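Local coordinates for hypothetical protein APC35681 (Geobacillus stearothermophilus, PDB 1RFZ), which is of unknown function but may have phosphatidylglycerophosphatase activity, removing phosphate from phosphatidylglycerophosphate, at residues 32-37 with 154-159. Residues are numbered along the deposited sequence; the frame is centred on the assembly and turned at random.
With SO4 (sulfate ion), chain E.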
loop_
_atom_site.group_PDB
_atom_site.type_symbol
_atom_site.label_atom_id
_atom_site.label_comp_id
_atom_site.label_asym_id
_atom_site.label_seq_id
_atom_site.Cartn_x
_atom_site.Cartn_y
_atom_site.Cartn_z
ATOM N N GLU A 32 -2.358 23.565 10.963
ATOM C CA GLU A 32 -1.220 24.462 10.854
ATOM C C GLU A 32 -0.214 23.799 9.919
ATOM O O GLU A 32 0.462 24.468 9.141
ATOM C CB GLU A 32 -0.618 24.737 12.237
ATOM C CG GLU A 32 -1.515 25.624 13.101
ATOM C CD GLU A 32 -0.885 26.020 14.425
ATOM O OE1 GLU A 32 0.187 26.661 14.411
ATOM O OE2 GLU A 32 -1.467 25.696 15.484
ATOM N N LEU A 33 -0.152 22.472 9.981
ATOM C CA LEU A 33 0.739 21.693 9.135
ATOM C C LEU A 33 0.243 21.722 7.695
ATOM O O LEU A 33 1.039 21.678 6.759
ATOM C CB LEU A 33 0.782 20.250 9.617
ATOM C CG LEU A 33 1.384 20.011 10.999
ATOM C CD1 LEU A 33 1.273 18.537 11.370
ATOM C CD2 LEU A 33 2.836 20.456 10.990
ATOM N N VAL A 34 -1.076 21.792 7.522
ATOM C CA VAL A 34 -1.669 21.835 6.195
ATOM C C VAL A 34 -1.353 23.150 5.482
ATOM O O VAL A 34 -1.126 23.160 4.267
ATOM C CB VAL A 34 -3.203 21.643 6.243
ATOM C CG1 VAL A 34 -3.756 21.507 4.827
ATOM C CG2 VAL A 34 -3.551 20.412 7.034
ATOM N N TYR A 35 -1.343 24.258 6.217
ATOM C CA TYR A 35 -1.014 25.548 5.604
ATOM C C TYR A 35 0.461 25.488 5.151
ATOM O O TYR A 35 0.819 25.983 4.086
ATOM C CB TYR A 35 -1.209 26.689 6.612
ATOM C CG TYR A 35 -1.402 28.065 5.988
ATOM C CD1 TYR A 35 -2.643 28.445 5.460
ATOM C CD2 TYR A 35 -0.349 28.992 5.930
ATOM C CE1 TYR A 35 -2.833 29.713 4.890
ATOM C CE2 TYR A 35 -0.528 30.266 5.361
ATOM C CZ TYR A 35 -1.772 30.619 4.843
ATOM O OH TYR A 35 -1.968 31.863 4.272
ATOM N N TYR A 36 1.306 24.860 5.967
ATOM C CA TYR A 36 2.727 24.709 5.670
ATOM C C TYR A 36 2.952 23.981 4.346
ATOM O O TYR A 36 3.872 24.316 3.598
ATOM C CB TYR A 36 3.405 23.955 6.822
ATOM C CG TYR A 36 4.826 23.470 6.587
ATOM C CD1 TYR A 36 5.096 22.403 5.728
ATOM C CD2 TYR A 36 5.896 24.044 7.272
ATOM C CE1 TYR A 36 6.405 21.909 5.563
ATOM C CE2 TYR A 36 7.215 23.566 7.117
ATOM C CZ TYR A 36 7.469 22.498 6.261
ATOM O OH TYR A 36 8.771 22.027 6.098
ATOM N N LEU A 37 2.112 22.991 4.056
ATOM C CA LEU A 37 2.235 22.219 2.822
ATOM C C LEU A 37 1.511 22.848 1.631
ATOM O O LEU A 37 2.041 22.880 0.519
ATOM C CB LEU A 37 1.698 20.795 3.023
ATOM C CG LEU A 37 2.354 19.905 4.080
ATOM C CD1 LEU A 37 1.519 18.646 4.294
ATOM C CD2 LEU A 37 3.764 19.556 3.655
ATOM N N ALA A 154 -0.973 15.424 5.769
ATOM C CA ALA A 154 -0.736 15.046 4.382
ATOM C C ALA A 154 -2.042 14.743 3.638
ATOM O O ALA A 154 -2.310 15.308 2.571
ATOM C CB ALA A 154 0.181 13.824 4.341
ATOM N N ALA A 155 -2.834 13.838 4.210
ATOM C CA ALA A 155 -4.119 13.419 3.659
ATOM C C ALA A 155 -5.090 14.589 3.505
ATOM O O ALA A 155 -5.885 14.628 2.567
ATOM C CB ALA A 155 -4.738 12.345 4.559
ATOM N N ALA A 156 -5.042 15.529 4.445
ATOM C CA ALA A 156 -5.901 16.702 4.394
ATOM C C ALA A 156 -5.490 17.548 3.192
ATOM O O ALA A 156 -6.329 18.131 2.505
ATOM C CB ALA A 156 -5.751 17.505 5.672
ATOM N N SER A 157 -4.186 17.607 2.941
ATOM C CA SER A 157 -3.645 18.368 1.820
ATOM C C SER A 157 -3.977 17.669 0.498
ATOM O O SER A 157 -4.239 18.309 -0.526
ATOM C CB SER A 157 -2.133 18.501 1.973
ATOM O OG SER A 157 -1.621 19.402 1.014
ATOM N N SER A 158 -3.953 16.340 0.534
ATOM C CA SER A 158 -4.269 15.530 -0.626
ATOM C C SER A 158 -5.717 15.832 -0.992
ATOM O O SER A 158 -6.048 16.004 -2.158
ATOM C CB SER A 158 -4.085 14.056 -0.284
ATOM O OG SER A 158 -4.221 13.249 -1.430
ATOM N N ARG A 159 -6.571 15.919 0.026
ATOM C CA ARG A 159 -7.984 16.233 -0.159
ATOM C C ARG A 159 -8.181 17.702 -0.545
ATOM O O ARG A 159 -9.027 18.026 -1.380
ATOM C CB ARG A 159 -8.766 15.953 1.121
ATOM C CG ARG A 159 -10.210 16.386 1.007
ATOM C CD ARG A 159 -11.002 16.019 2.224
ATOM N NE ARG A 159 -12.417 16.339 2.065
ATOM C CZ ARG A 159 -12.910 17.576 2.009
ATOM N NH1 ARG A 159 -12.101 18.626 2.090
ATOM N NH2 ARG A 159 -14.218 17.760 1.900
HETATM S S SO4 E . -15.148 13.968 1.596
HETATM O O1 SO4 E . -14.572 13.820 0.235
HETATM O O2 SO4 E . -15.484 15.394 1.817
HETATM O O3 SO4 E . -14.198 13.492 2.630
HETATM O O4 SO4 E . -16.383 13.159 1.723
#
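Val34 and Leu37, one helical turn apart, rest on Ala154, Ala156 and Ser157 where two helices of this all-helical PgpA-family fold pack together. The segments of helices 27-38 and 145-163 cross at -55°, with their axes 9.0 Å apart, an approach that small residues on the second helix allow.

The apolar packing is buried. Val34 carries CG2 anti to its carbonyl carbon, and this methyl meets Ala156 CB at 3.9 Å; its other branch, CG1, lies over Ser157 CA at 4.3 Å. A beta-branched residue thus spans two neighbours, while Val34 also touches Cys50 and Val54 of helix 47-58. Leu37 CD1 comes to 4.2 Å from Ala154 CA, on the backbone side of the residue, since Ala154 CB points away from the first helix.

The polar group at the interface is the Ser157 hydroxyl, packed against Leu37 CB and weakly hydrogen-bonded to Gln38 NE2, from the residue after Leu37. Serine is small enough for the close approach, and its buried OG has a polar partner.

Beyond the helix contact, Arg159 is extended from CG to NE, and NH1 hydrogen-bonds Asn53 OD1. A sulfate, probably from the crystallisation liquor, sits at the guanidinium edge, where NE makes weak bonds to O2 and O3. An alanine here would probably leave Asn53 OD1 without this partner and the sulfate with Arg56 alone of its two arginines. Arg159 NH2 donates to sulfate O2 at 2.7 Å, with an N-H...O angle of 164°.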